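Local atomic coordinates of programmed cell death 6-interacting protein (Homo sapiens, PDB entry 5WA1), a protein that acts in endocytosis, multivesicular body biogenesis, membrane repair and cytokinesis, here as its Bro1 domain, which binds CHMP4 proteins of ESCRT-III. Residues F181-I184 with K185-L189; P196-D199 with I200-D203; N317-D320 with F321-I325; F221-A224 with T225-M229; S153-A156 with A157-L161. All blocks are in the same frame, centred on the assembly; numbering follows the deposited sequence.

Interaction 1 of 5, residues F181-I184 with K185-L189; sequences FLHI and KETVL
Lys185 N donates to Phe181 O, Glu186 N to Leu182 O, and Val188 N to Ile184 O at 2.9 Å, the i to i+4 pattern of an alpha-helix, here within helix 164-191 of the Bro1 domain. The pattern is disturbed at Thr187, whose backbone has drifted to phi -126°. Its N donates to Ile184 O, three residues back, and comes in well above the carbonyl plane, while Val188 N meets the same oxygen much closer to that plane; Ile184 O therefore carries two bonds. The Thr187 hydroxyl turns back along the helix. With OG1 set between the backbone N and the carbonyl carbon (chi1 63°), it donates to His183 O at 2.8 Å. The same torsion sends CG2 over one face of the His183 imidazole, a CH-pi contact 4.1 Å from the ring centroid, offset toward the rim and nearest NE2. His183 ND1 is buried and has no polar partner in the model. On another side of the helix, Lys185 runs out fully extended, and its CD brushes Leu182 CD1. Ile184 faces the protein interior, against Leu145 and Phe146 of helix 137-157, while Phe181 meets Phe146 edge-to-face. The CG2 branch of Ile184 crosses Val188, one turn on, at an angle, with Ile184 CG2 4.0 Å from Val188 CB.

Interaction 2 of 5, residues P196-D199 with I200-D203; sequences PTVD and ISPD
Val198 O is gripped twice by Ser201: the hydroxyl OG donates at 2.8 Å and the backbone N at 3.2 Å, closing a type I beta-turn that leads into helix 202-226 of the Bro1 domain. Both donors come from the same face of the carbonyl plane, OG only moderately tilted from it and N standing almost above it. Ser201 occupies the N-cap position, yet its OG, placed between the backbone N and carbonyl carbon (chi1 73°), is bonded to Val198 O and makes no capping bond; it also has a weak bond with Thr204 OG1, which itself bonds to Val198 O. A second polar knot forms at Asp199. Thr197 OG1 donates to Asp199 OD1 at 2.6 Å, on the syn side of the carboxylate and 25° out of its plane, and Ile200 N adds a weak bond to the same oxygen. The other oxygen, OD2, belongs to the surroundings: it forms a salt bridge with Lys31 and accepts from Ala119 N, so the carboxylate is held through both oxygens and joins the turn to neighbouring loops. Apolar packing accompanies these bonds. Ile200 turns inward to Tyr139 and Phe146 of helix 137-157, while its CG1 and CD1 meet the proline ring, with Pro196 CB 3.6 Å from Ile200 CG1.

Interaction 3 of 5, residues N317-D320 with F321-I325; sequences NVKD and FSDKI
The phenyl ring of Phe321 has Ile325 CD1 over the centre of one face, 3.7 Å above its plane, an i to i+4 packing of a methyl on a ring face at the start of helix 319-340 in the Bro1 domain. CG lies anti to the backbone N (chi1 -168°), which carries the ring between the neighbouring helices, against Ala275 and Asn276 of helix 262-287 and Ile305 of helix 291-311. The backbone N of Phe321 belongs to the first turn, where such groups lack a carbonyl one turn back inside the helix. A water takes up that role: it accepts from Phe321 N at 3.1 Å and donates to Asn317 O, bridging the helix to the chain just before it.

Val318 is the N-cap residue. Its carbonyl receives Ser322 N at 2.8 Å, nearly in line with the C=O bond, and Lys319 O and Asp320 O accept from Asp323 N and Lys324 N, continuing the i to i+4 pattern. Ahead of the cap, Asn317 OD1 accepts a long, weak bond from Lys319 N. Lys319 and Asp320 are exposed. Asp320 sits in the first turn, where a carboxylate would be expected to interact favourably with the helix dipole. Asp323 follows one turn further on; Asp320 OD1 and Asp323 OD2, like charges, stay 4.9 Å apart. Lys319 reaches over toward Asp323: its chain runs extended until a bend at chi4 (57°) brings Lys319 NZ into a rather long salt bridge, 3.5 Å from Asp323 OD2.

Interaction 4 of 5, residues F221-A224 with T225-M229; sequences FLKA and TRDKM
The charged pair leads: Lys223 NZ meets Asp227 OD2 at 2.6 Å, a salt bridge on the syn side of the carboxylate and 20° out of its plane. A bend at chi2 (76°) turns the lysine chain toward the aspartate one turn on, and Lys223 CE also packs against Asp227 OD2. A water completes the grouping, donating to Asp227 OD1 at 2.6 Å and accepting from Lys223 NZ and Arg226 NH1; it sits at the edge of the guanidinium, in its plane. It thus links two cations that do not touch each other. Lys223 has other partners too: Asp164 forms a second salt bridge, and an aromatic side chain of the bound peptide lies against it in a cation-pi contact.

Among the hydroxyl and backbone bonds, Phe221 O accepts twice from Thr225, from N at 2.9 Å and from OG1 at 3.1 Å, the two arriving from opposite faces of the carbonyl plane. The hydroxyl oxygen also lies over one face of the Phe221 ring, 3.7 Å above its plane and displaced toward the rim.

Apolar packing is carried by Ala224, whose CB touches Met229 SD at 3.7 Å; the same alanine packs on Ile234 and Leu237 of helix 231-252. Between Ala224 and Met229 the helix ends. Met229 N donates to Ala224 O at 3.0 Å, Lys228 N reaches Thr225 O, and Lys228 takes a positive phi of 58°. This is a Schellman motif, ending helix 202-226 beside the bound peptide.

Interaction 5 of 5, residues S153-A156 with A157-L161; sequences SQIA and AEQNL
At the C-terminal end of helix 137-157 in the Bro1 domain, the side chain of Gln159 folds back to grip one of the last carbonyls. Gln159 NE2 donates to Ile155 O at 2.8 Å with a nearly straight N-H angle of 166°. The acceptor lies in the amide plane of the glutamine, though NE2 itself stands 40° out of the carbonyl plane. A bend at chi2 (-52°) brings the amide back over the helix end, where Gln159 NE2 also lies 3.6 Å from Ile155 CG2; the two side chains run side by side. Ile155 O has a second donor, Glu158 N at 3.2 Å, which arrives from the opposite face of the carbonyl plane. Farther back, Ala157 N still bonds Ser153 O at 3.0 Å in the regular i to i+4 manner. Glu158 N keeps a weak tie to Gln154 O, and Gln159 N takes Ala156 O at 3.2 Å, three residues back. Around this end, Ala156 packs on His173 and Tyr174 of helix 164-191, and Gln154 NE2 donates to Val28 O. With a side-chain amide bonded back to a carbonyl, the last turn tightens to three-residue, 3-10-like bonds as the chain leaves helix 137-157 for an interhelical loop.

From the N terminus, interaction 5 comes first, where helix 137-157 gives way to the loop before helix 164-191. Interaction 1 lies later on that second helix, and interaction 2 closes the turn that starts helix 202-226; Val188 and Leu189 of the former pack on Pro202 of the latter, joining the two helices at this end. Interaction 4 ends helix 202-226, about 36 Å from interaction 2 between centres, and Leu222 touches Leu161 of interaction 5. Interaction 3, at the start of helix 319-340, lies about 18 Å from interaction 4 between centres without touching it. Each contact is local; along the chain all five follow in series, none nested or crossed.

Interaction 1 of 5, residues F181-I184 with K185-L189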
loop_
_atom_site.group_PDB
_atom_site.type_symbol
_atom_site.label_atom_id
_atom_site.label_comp_id
_atom_site.label_asym_id
_atom_site.label_seq_id
_atom_site.Cartn_x
_atom_site.Cartn_y
_atom_site.Cartn_z
ATOM N N PHE A 181 1.607 -7.043 -1.697
ATOM C CA PHE A 181 0.589 -7.260 -2.723
ATOM C C PHE A 181 1.232 -7.694 -4.030
ATOM O O PHE A 181 0.697 -8.551 -4.741
ATOM C CB PHE A 181 -0.246 -5.995 -2.948
ATOM C CG PHE A 181 -1.206 -5.686 -1.831
ATOM C CD1 PHE A 181 -2.066 -6.654 -1.340
ATOM C CD2 PHE A 181 -1.252 -4.403 -1.281
ATOM C CE1 PHE A 181 -2.959 -6.362 -0.310
ATOM C CE2 PHE A 181 -2.133 -4.106 -0.250
ATOM C CZ PHE A 181 -2.994 -5.079 0.233
ATOM N N LEU A 182 2.395 -7.121 -4.354
ATOM C CA LEU A 182 3.077 -7.488 -5.593
ATOM C C LEU A 182 3.612 -8.911 -5.530
ATOM O O LEU A 182 3.597 -9.632 -6.538
ATOM C CB LEU A 182 4.209 -6.508 -5.878
ATOM C CG LEU A 182 4.894 -6.734 -7.218
ATOM C CD1 LEU A 182 3.895 -6.515 -8.342
ATOM C CD2 LEU A 182 6.083 -5.810 -7.356
ATOM N N HIS A 183 4.108 -9.333 -4.364
ATOM C CA HIS A 183 4.532 -10.723 -4.216
ATOM C C HIS A 183 3.362 -11.677 -4.419
ATOM O O HIS A 183 3.516 -12.735 -5.041
ATOM C CB HIS A 183 5.173 -10.944 -2.845
ATOM C CG HIS A 183 5.884 -12.256 -2.723
ATOM N ND1 HIS A 183 5.410 -13.290 -1.945
ATOM C CD2 HIS A 183 7.035 -12.700 -3.279
ATOM C CE1 HIS A 183 6.236 -14.316 -2.030
ATOM N NE2 HIS A 183 7.231 -13.985 -2.833
ATOM N N ILE A 184 2.180 -11.320 -3.908
ATOM C CA ILE A 184 1.010 -12.165 -4.132
ATOM C C ILE A 184 0.684 -12.228 -5.618
ATOM O O ILE A 184 0.364 -13.296 -6.154
ATOM C CB ILE A 184 -0.192 -11.665 -3.316
ATOM C CG1 ILE A 184 0.146 -11.636 -1.827
ATOM C CG2 ILE A 184 -1.411 -12.556 -3.553
ATOM C CD1 ILE A 184 -0.961 -11.089 -0.980
ATOM N N LYS A 185 0.763 -11.086 -6.306
ATOM C CA LYS A 185 0.476 -11.056 -7.738
ATOM C C LYS A 185 1.329 -12.068 -8.496
ATOM O O LYS A 185 0.826 -12.792 -9.367
ATOM C CB LYS A 185 0.705 -9.647 -8.286
ATOM C CG LYS A 185 0.563 -9.544 -9.799
ATOM C CD LYS A 185 0.779 -8.127 -10.291
ATOM C CE LYS A 185 0.696 -8.066 -11.807
ATOM N NZ LYS A 185 1.170 -6.769 -12.336
ATOM N N GLU A 186 2.613 -12.158 -8.155
ATOM C CA GLU A 186 3.552 -12.969 -8.914
ATOM C C GLU A 186 3.540 -14.445 -8.531
ATOM O O GLU A 186 4.113 -15.258 -9.260
ATOM C CB GLU A 186 4.961 -12.397 -8.745
ATOM C CG GLU A 186 5.095 -10.977 -9.261
ATOM C CD GLU A 186 6.418 -10.337 -8.884
ATOM O OE1 GLU A 186 6.927 -10.622 -7.778
ATOM O OE2 GLU A 186 6.947 -9.546 -9.696
ATOM N N THR A 187 2.900 -14.821 -7.423
ATOM C CA THR A 187 3.007 -16.183 -6.918
ATOM C C THR A 187 1.676 -16.880 -6.684
ATOM O O THR A 187 1.670 -18.106 -6.546
ATOM C CB THR A 187 3.799 -16.205 -5.600
ATOM O OG1 THR A 187 3.098 -15.447 -4.605
ATOM C CG2 THR A 187 5.190 -15.611 -5.796
ATOM N N VAL A 188 0.556 -16.153 -6.651
ATOM C CA VAL A 188 -0.700 -16.746 -6.201
ATOM C C VAL A 188 -1.168 -17.853 -7.144
ATOM O O VAL A 188 -1.767 -18.840 -6.697
ATOM C CB VAL A 188 -1.772 -15.649 -6.031
ATOM C CG1 VAL A 188 -2.103 -14.997 -7.367
ATOM C CG2 VAL A 188 -3.023 -16.209 -5.362
ATOM N N LEU A 189 -0.889 -17.731 -8.446
ATOM C CA LEU A 189 -1.443 -18.683 -9.405
ATOM C C LEU A 189 -0.766 -20.045 -9.293
ATOM O O LEU A 189 -1.442 -21.082 -9.251
ATOM C CB LEU A 189 -1.330 -18.129 -10.822
ATOM C CG LEU A 189 -2.267 -16.947 -11.075
ATOM C CD1 LEU A 189 -2.301 -16.568 -12.552
ATOM C CD2 LEU A 189 -3.667 -17.258 -10.551
#

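Interaction 2 of 5, residues P196-D199 with I200-D203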
loop_
_atom_site.group_PDB
_atom_site.type_symbol
_atom_site.label_atom_id
_atom_site.label_comp_id
_atom_site.label_asym_id
_atom_site.label_seq_id
_atom_site.Cartn_x
_atom_site.Cartn_y
_atom_site.Cartn_z
ATOM N N PRO A 196 -8.237 -18.347 -7.802
ATOM C CA PRO A 196 -8.458 -17.687 -6.513
ATOM C C PRO A 196 -9.736 -16.856 -6.512
ATOM O O PRO A 196 -10.348 -16.590 -7.549
ATOM C CB PRO A 196 -7.225 -16.789 -6.374
ATOM C CG PRO A 196 -6.901 -16.417 -7.795
ATOM C CD PRO A 196 -7.219 -17.657 -8.615
ATOM N N THR A 197 -10.129 -16.437 -5.311
ATOM C CA THR A 197 -11.110 -15.370 -5.205
ATOM C C THR A 197 -10.553 -14.113 -5.865
ATOM O O THR A 197 -9.345 -13.978 -6.085
ATOM C CB THR A 197 -11.479 -15.108 -3.742
ATOM O OG1 THR A 197 -10.296 -15.127 -2.931
ATOM C CG2 THR A 197 -12.445 -16.181 -3.236
ATOM N N VAL A 198 -11.455 -13.194 -6.213
ATOM C CA VAL A 198 -11.032 -12.013 -6.961
ATOM C C VAL A 198 -10.108 -11.131 -6.122
ATOM O O VAL A 198 -9.221 -10.461 -6.665
ATOM C CB VAL A 198 -12.262 -11.237 -7.470
ATOM C CG1 VAL A 198 -11.839 -9.980 -8.225
ATOM C CG2 VAL A 198 -13.108 -12.122 -8.370
ATOM N N ASP A 199 -10.260 -11.144 -4.794
ATOM C CA ASP A 199 -9.494 -10.214 -3.967
ATOM C C ASP A 199 -7.992 -10.498 -4.032
ATOM O O ASP A 199 -7.181 -9.564 -4.048
ATOM C CB ASP A 199 -9.992 -10.253 -2.521
ATOM C CG ASP A 199 -9.836 -11.625 -1.872
ATOM O OD1 ASP A 199 -9.601 -12.623 -2.595
ATOM O OD2 ASP A 199 -9.970 -11.701 -0.628
ATOM N N ILE A 200 -7.596 -11.770 -4.102
ATOM C CA ILE A 200 -6.176 -12.117 -4.163
ATOM C C ILE A 200 -5.726 -12.430 -5.585
ATOM O O ILE A 200 -4.577 -12.830 -5.793
ATOM C CB ILE A 200 -5.839 -13.283 -3.210
ATOM C CG1 ILE A 200 -6.591 -14.550 -3.610
ATOM C CG2 ILE A 200 -6.132 -12.873 -1.772
ATOM C CD1 ILE A 200 -6.156 -15.795 -2.829
ATOM N N SER A 201 -6.601 -12.246 -6.570
ATOM C CA SER A 201 -6.231 -12.528 -7.946
ATOM C C SER A 201 -5.213 -11.496 -8.433
ATOM O O SER A 201 -5.200 -10.351 -7.964
ATOM C CB SER A 201 -7.467 -12.523 -8.845
ATOM O OG SER A 201 -7.949 -11.197 -9.045
ATOM N N PRO A 202 -4.332 -11.890 -9.363
ATOM C CA PRO A 202 -3.217 -11.006 -9.763
ATOM C C PRO A 202 -3.639 -9.610 -10.188
ATOM O O PRO A 202 -2.934 -8.639 -9.876
ATOM C CB PRO A 202 -2.568 -11.781 -10.915
ATOM C CG PRO A 202 -2.866 -13.226 -10.604
ATOM C CD PRO A 202 -4.227 -13.237 -9.963
ATOM N N ASP A 203 -4.769 -9.476 -10.888
ATOM C CA ASP A 203 -5.201 -8.147 -11.317
ATOM C C ASP A 203 -5.531 -7.255 -10.124
ATOM O O ASP A 203 -5.163 -6.075 -10.100
ATOM C CB ASP A 203 -6.403 -8.262 -12.249
ATOM C CG ASP A 203 -5.997 -8.408 -13.698
ATOM O OD1 ASP A 203 -4.861 -8.864 -13.947
ATOM O OD2 ASP A 203 -6.807 -8.062 -14.587
#

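Interaction 3 of 5, residues N317-D320 with F321-I325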
loop_
_atom_site.group_PDB
_atom_site.type_symbol
_atom_site.label_atom_id
_atom_site.label_comp_id
_atom_site.label_asym_id
_atom_site.label_seq_id
_atom_site.Cartn_x
_atom_site.Cartn_y
_atom_site.Cartn_z
ATOM N N ASN A 317 -11.115 17.523 0.346
ATOM C CA ASN A 317 -11.347 18.908 0.741
ATOM C C ASN A 317 -10.168 19.734 0.242
ATOM O O ASN A 317 -9.073 19.668 0.812
ATOM C CB ASN A 317 -11.507 19.023 2.258
ATOM C CG ASN A 317 -11.551 20.464 2.737
ATOM O OD1 ASN A 317 -11.960 21.367 2.003
ATOM N ND2 ASN A 317 -11.128 20.686 3.978
ATOM N N VAL A 318 -10.387 20.514 -0.813
ATOM C CA VAL A 318 -9.312 21.266 -1.444
ATOM C C VAL A 318 -9.498 22.774 -1.261
ATOM O O VAL A 318 -8.868 23.556 -1.968
ATOM C CB VAL A 318 -9.175 20.901 -2.932
ATOM C CG1 VAL A 318 -8.771 19.424 -3.108
ATOM C CG2 VAL A 318 -10.473 21.203 -3.674
ATOM N N LYS A 319 -10.343 23.200 -0.317
ATOM C CA LYS A 319 -10.683 24.620 -0.227
ATOM C C LYS A 319 -9.459 25.469 0.098
ATOM O O LYS A 319 -9.235 26.514 -0.524
ATOM C CB LYS A 319 -11.774 24.859 0.817
ATOM C CG LYS A 319 -12.041 26.346 1.059
ATOM C CD LYS A 319 -12.987 26.589 2.224
ATOM C CE LYS A 319 -13.031 28.063 2.598
ATOM N NZ LYS A 319 -13.423 28.923 1.448
ATOM N N ASP A 320 -8.657 25.036 1.074
ATOM C CA ASP A 320 -7.493 25.819 1.481
ATOM C C ASP A 320 -6.466 25.915 0.358
ATOM O O ASP A 320 -5.915 26.993 0.097
ATOM C CB ASP A 320 -6.869 25.204 2.735
ATOM C CG ASP A 320 -7.712 25.431 3.983
ATOM O OD1 ASP A 320 -8.882 25.855 3.849
ATOM O OD2 ASP A 320 -7.207 25.179 5.096
ATOM N N PHE A 321 -6.196 24.792 -0.313
ATOM C CA PHE A 321 -5.305 24.797 -1.470
ATOM C C PHE A 321 -5.852 25.686 -2.581
ATOM O O PHE A 321 -5.095 26.426 -3.229
ATOM C CB PHE A 321 -5.120 23.364 -1.961
ATOM C CG PHE A 321 -4.011 23.186 -2.956
ATOM C CD1 PHE A 321 -2.935 24.055 -2.993
ATOM C CD2 PHE A 321 -4.052 22.134 -3.854
ATOM C CE1 PHE A 321 -1.917 23.876 -3.916
ATOM C CE2 PHE A 321 -3.037 21.946 -4.776
ATOM C CZ PHE A 321 -1.967 22.819 -4.808
ATOM N N SER A 322 -7.169 25.636 -2.808
ATOM C CA SER A 322 -7.783 26.448 -3.854
ATOM C C SER A 322 -7.592 27.937 -3.588
ATOM O O SER A 322 -7.271 28.706 -4.504
ATOM C CB SER A 322 -9.266 26.109 -3.963
ATOM O OG SER A 322 -9.839 26.712 -5.103
ATOM N N ASP A 323 -7.786 28.360 -2.333
ATOM C CA ASP A 323 -7.601 29.761 -1.961
ATOM C C ASP A 323 -6.146 30.187 -2.094
ATOM O O ASP A 323 -5.859 31.319 -2.503
ATOM C CB ASP A 323 -8.083 29.984 -0.529
ATOM C CG ASP A 323 -9.565 29.732 -0.365
ATOM O OD1 ASP A 323 -10.289 29.758 -1.382
ATOM O OD2 ASP A 323 -10.006 29.504 0.782
ATOM N N LYS A 324 -5.213 29.306 -1.729
ATOM C CA LYS A 324 -3.796 29.621 -1.868
ATOM C C LYS A 324 -3.434 29.861 -3.328
ATOM O O LYS A 324 -2.745 30.832 -3.661
ATOM C CB LYS A 324 -2.957 28.490 -1.273
ATOM C CG LYS A 324 -1.462 28.747 -1.282
ATOM C CD LYS A 324 -0.718 27.708 -0.446
ATOM C CE LYS A 324 -0.860 26.306 -1.015
ATOM N NZ LYS A 324 -0.205 25.282 -0.148
ATOM N N ILE A 325 -3.912 28.990 -4.216
ATOM C CA ILE A 325 -3.636 29.127 -5.645
ATOM C C ILE A 325 -4.216 30.428 -6.173
ATOM O O ILE A 325 -3.545 31.194 -6.876
ATOM C CB ILE A 325 -4.200 27.918 -6.414
ATOM C CG1 ILE A 325 -3.455 26.642 -6.049
ATOM C CG2 ILE A 325 -4.162 28.167 -7.932
ATOM C CD1 ILE A 325 -4.173 25.376 -6.544
HETATM O O HOH W 1 -7.096 22.064 0.911
#

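Interaction 4 of 5, residues F221-A224 with T225-M229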
loop_
_atom_site.group_PDB
_atom_site.type_symbol
_atom_site.label_atom_id
_atom_site.label_comp_id
_atom_site.label_asym_id
_atom_site.label_seq_id
_atom_site.Cartn_x
_atom_site.Cartn_y
_atom_site.Cartn_z
ATOM N N PHE A 221 6.279 13.251 -0.599
ATOM C CA PHE A 221 5.941 14.626 -0.952
ATOM C C PHE A 221 5.567 15.421 0.294
ATOM O O PHE A 221 6.015 16.561 0.476
ATOM C CB PHE A 221 4.808 14.626 -1.990
ATOM C CG PHE A 221 4.030 15.909 -2.049
ATOM C CD1 PHE A 221 4.494 16.984 -2.794
ATOM C CD2 PHE A 221 2.838 16.045 -1.355
ATOM C CE1 PHE A 221 3.777 18.177 -2.837
ATOM C CE2 PHE A 221 2.123 17.227 -1.388
ATOM C CZ PHE A 221 2.597 18.300 -2.132
ATOM N N LEU A 222 4.764 14.826 1.182
ATOM C CA LEU A 222 4.395 15.507 2.422
ATOM C C LEU A 222 5.614 15.743 3.304
ATOM O O LEU A 222 5.734 16.793 3.954
ATOM C CB LEU A 222 3.333 14.697 3.168
ATOM C CG LEU A 222 1.980 14.606 2.450
ATOM C CD1 LEU A 222 1.058 13.654 3.186
ATOM C CD2 LEU A 222 1.344 15.984 2.342
ATOM N N LYS A 223 6.536 14.781 3.330
ATOM C CA LYS A 223 7.781 14.952 4.074
ATOM C C LYS A 223 8.600 16.109 3.513
ATOM O O LYS A 223 9.122 16.943 4.262
ATOM C CB LYS A 223 8.579 13.649 4.028
ATOM C CG LYS A 223 10.050 13.770 4.375
ATOM C CD LYS A 223 10.242 13.920 5.854
ATOM C CE LYS A 223 11.702 13.765 6.238
ATOM N NZ LYS A 223 11.943 14.470 7.515
ATOM N N ALA A 224 8.730 16.168 2.187
ATOM C CA ALA A 224 9.497 17.249 1.576
ATOM C C ALA A 224 8.865 18.604 1.862
ATOM O O ALA A 224 9.571 19.583 2.154
ATOM C CB ALA A 224 9.617 17.014 0.071
ATOM N N THR A 225 7.536 18.681 1.793
ATOM C CA THR A 225 6.848 19.937 2.075
ATOM C C THR A 225 7.052 20.354 3.520
ATOM O O THR A 225 7.295 21.531 3.810
ATOM C CB THR A 225 5.354 19.805 1.774
ATOM O OG1 THR A 225 5.175 19.496 0.391
ATOM C CG2 THR A 225 4.637 21.111 2.078
ATOM N N ARG A 226 6.971 19.392 4.440
ATOM C CA ARG A 226 7.085 19.695 5.859
ATOM C C ARG A 226 8.486 20.185 6.209
ATOM O O ARG A 226 8.644 21.130 6.989
ATOM C CB ARG A 226 6.716 18.449 6.669
ATOM C CG ARG A 226 6.699 18.662 8.163
ATOM C CD ARG A 226 6.041 17.490 8.871
ATOM N NE ARG A 226 5.848 17.779 10.287
ATOM C CZ ARG A 226 6.770 17.583 11.224
ATOM N NH1 ARG A 226 7.961 17.098 10.900
ATOM N NH2 ARG A 226 6.503 17.884 12.485
ATOM N N ASP A 227 9.513 19.561 5.629
ATOM C CA ASP A 227 10.904 19.941 5.825
ATOM C C ASP A 227 11.309 21.170 5.018
ATOM O O ASP A 227 12.480 21.564 5.071
ATOM C CB ASP A 227 11.820 18.770 5.463
ATOM C CG ASP A 227 11.749 17.634 6.472
ATOM O OD1 ASP A 227 10.864 17.663 7.355
ATOM O OD2 ASP A 227 12.593 16.717 6.388
ATOM N N LYS A 228 10.379 21.769 4.277
ATOM C CA LYS A 228 10.632 22.987 3.499
ATOM C C LYS A 228 11.766 22.784 2.494
ATOM O O LYS A 228 12.700 23.579 2.412
ATOM C CB LYS A 228 10.930 24.170 4.423
ATOM C CG LYS A 228 9.876 24.437 5.486
ATOM C CD LYS A 228 8.647 25.118 4.904
ATOM C CE LYS A 228 7.620 25.408 5.990
ATOM N NZ LYS A 228 8.209 26.152 7.139
ATOM N N MET A 229 11.677 21.708 1.718
ATOM C CA MET A 229 12.682 21.436 0.699
ATOM C C MET A 229 12.493 22.366 -0.502
ATOM O O MET A 229 11.508 23.108 -0.601
ATOM C CB MET A 229 12.625 19.966 0.274
ATOM C CG MET A 229 13.029 19.005 1.399
ATOM S SD MET A 229 13.266 17.291 0.869
ATOM C CE MET A 229 14.863 17.427 0.053
HETATM O O HOH W 2 9.346 15.909 8.471
#

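Interaction 5 of 5, residues S153-A156 with A157-L161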
loop_
_atom_site.group_PDB
_atom_site.type_symbol
_atom_site.label_atom_id
_atom_site.label_comp_id
_atom_site.label_asym_id
_atom_site.label_seq_id
_atom_site.Cartn_x
_atom_site.Cartn_y
_atom_site.Cartn_z
ATOM N N SER A 153 -1.319 -1.405 5.533
ATOM C CA SER A 153 -1.954 -0.246 4.907
ATOM C C SER A 153 -2.836 0.495 5.900
ATOM O O SER A 153 -2.922 1.727 5.855
ATOM C CB SER A 153 -2.775 -0.674 3.684
ATOM O OG SER A 153 -4.057 -1.174 4.070
ATOM N N GLN A 154 -3.483 -0.232 6.816
ATOM C CA GLN A 154 -4.328 0.426 7.806
ATOM C C GLN A 154 -3.496 1.177 8.835
ATOM O O GLN A 154 -3.864 2.282 9.253
ATOM C CB GLN A 154 -5.231 -0.597 8.494
ATOM C CG GLN A 154 -6.229 -1.262 7.546
ATOM C CD GLN A 154 -7.218 -2.136 8.295
ATOM O OE1 GLN A 154 -7.527 -1.873 9.453
ATOM N NE2 GLN A 154 -7.709 -3.191 7.642
ATOM N N ILE A 155 -2.377 0.589 9.264
ATOM C CA ILE A 155 -1.482 1.272 10.193
ATOM C C ILE A 155 -0.908 2.528 9.547
ATOM O O ILE A 155 -0.822 3.589 10.177
ATOM C CB ILE A 155 -0.372 0.311 10.660
ATOM C CG1 ILE A 155 -0.973 -0.819 11.500
ATOM C CG2 ILE A 155 0.711 1.074 11.421
ATOM C CD1 ILE A 155 -0.012 -1.982 11.803
ATOM N N ALA A 156 -0.513 2.428 8.278
ATOM C CA ALA A 156 0.039 3.590 7.583
ATOM C C ALA A 156 -0.994 4.701 7.459
ATOM O O ALA A 156 -0.687 5.882 7.688
ATOM C CB ALA A 156 0.544 3.178 6.202
ATOM N N ALA A 157 -2.229 4.340 7.099
ATOM C CA ALA A 157 -3.289 5.325 6.931
ATOM C C ALA A 157 -3.670 6.005 8.239
ATOM O O ALA A 157 -4.271 7.083 8.209
ATOM C CB ALA A 157 -4.516 4.662 6.301
ATOM N N GLU A 158 -3.333 5.413 9.384
ATOM C CA GLU A 158 -3.659 5.991 10.681
ATOM C C GLU A 158 -2.593 6.939 11.202
ATOM O O GLU A 158 -2.781 7.530 12.270
ATOM C CB GLU A 158 -3.884 4.883 11.716
ATOM C CG GLU A 158 -5.333 4.506 11.899
ATOM C CD GLU A 158 -5.507 3.308 12.805
ATOM O OE1 GLU A 158 -6.666 2.989 13.139
ATOM O OE2 GLU A 158 -4.489 2.684 13.180
ATOM N N GLN A 159 -1.482 7.097 10.497
ATOM C CA GLN A 159 -0.370 7.853 11.048
ATOM C C GLN A 159 -0.654 9.350 10.990
ATOM O O GLN A 159 -1.315 9.840 10.070
ATOM C CB GLN A 159 0.919 7.518 10.302
ATOM C CG GLN A 159 1.334 6.063 10.482
ATOM C CD GLN A 159 1.395 5.663 11.945
ATOM O OE1 GLN A 159 2.064 6.311 12.750
ATOM N NE2 GLN A 159 0.683 4.595 12.300
ATOM N N ASN A 160 -0.178 10.063 12.008
ATOM C CA ASN A 160 -0.233 11.519 12.020
ATOM C C ASN A 160 0.846 12.026 11.081
ATOM O O ASN A 160 2.041 11.885 11.359
ATOM C CB ASN A 160 -0.040 12.051 13.436
ATOM C CG ASN A 160 0.134 13.567 13.484
ATOM O OD1 ASN A 160 -0.225 14.287 12.546
ATOM N ND2 ASN A 160 0.696 14.057 14.583
ATOM N N LEU A 161 0.435 12.588 9.955
ATOM C CA LEU A 161 1.408 13.026 8.973
ATOM C C LEU A 161 1.939 14.422 9.264
ATOM O O LEU A 161 2.774 14.920 8.501
ATOM C CB LEU A 161 0.795 12.956 7.579
ATOM C CG LEU A 161 0.275 11.557 7.238
ATOM C CD1 LEU A 161 -0.101 11.514 5.783
ATOM C CD2 LEU A 161 1.307 10.477 7.569
#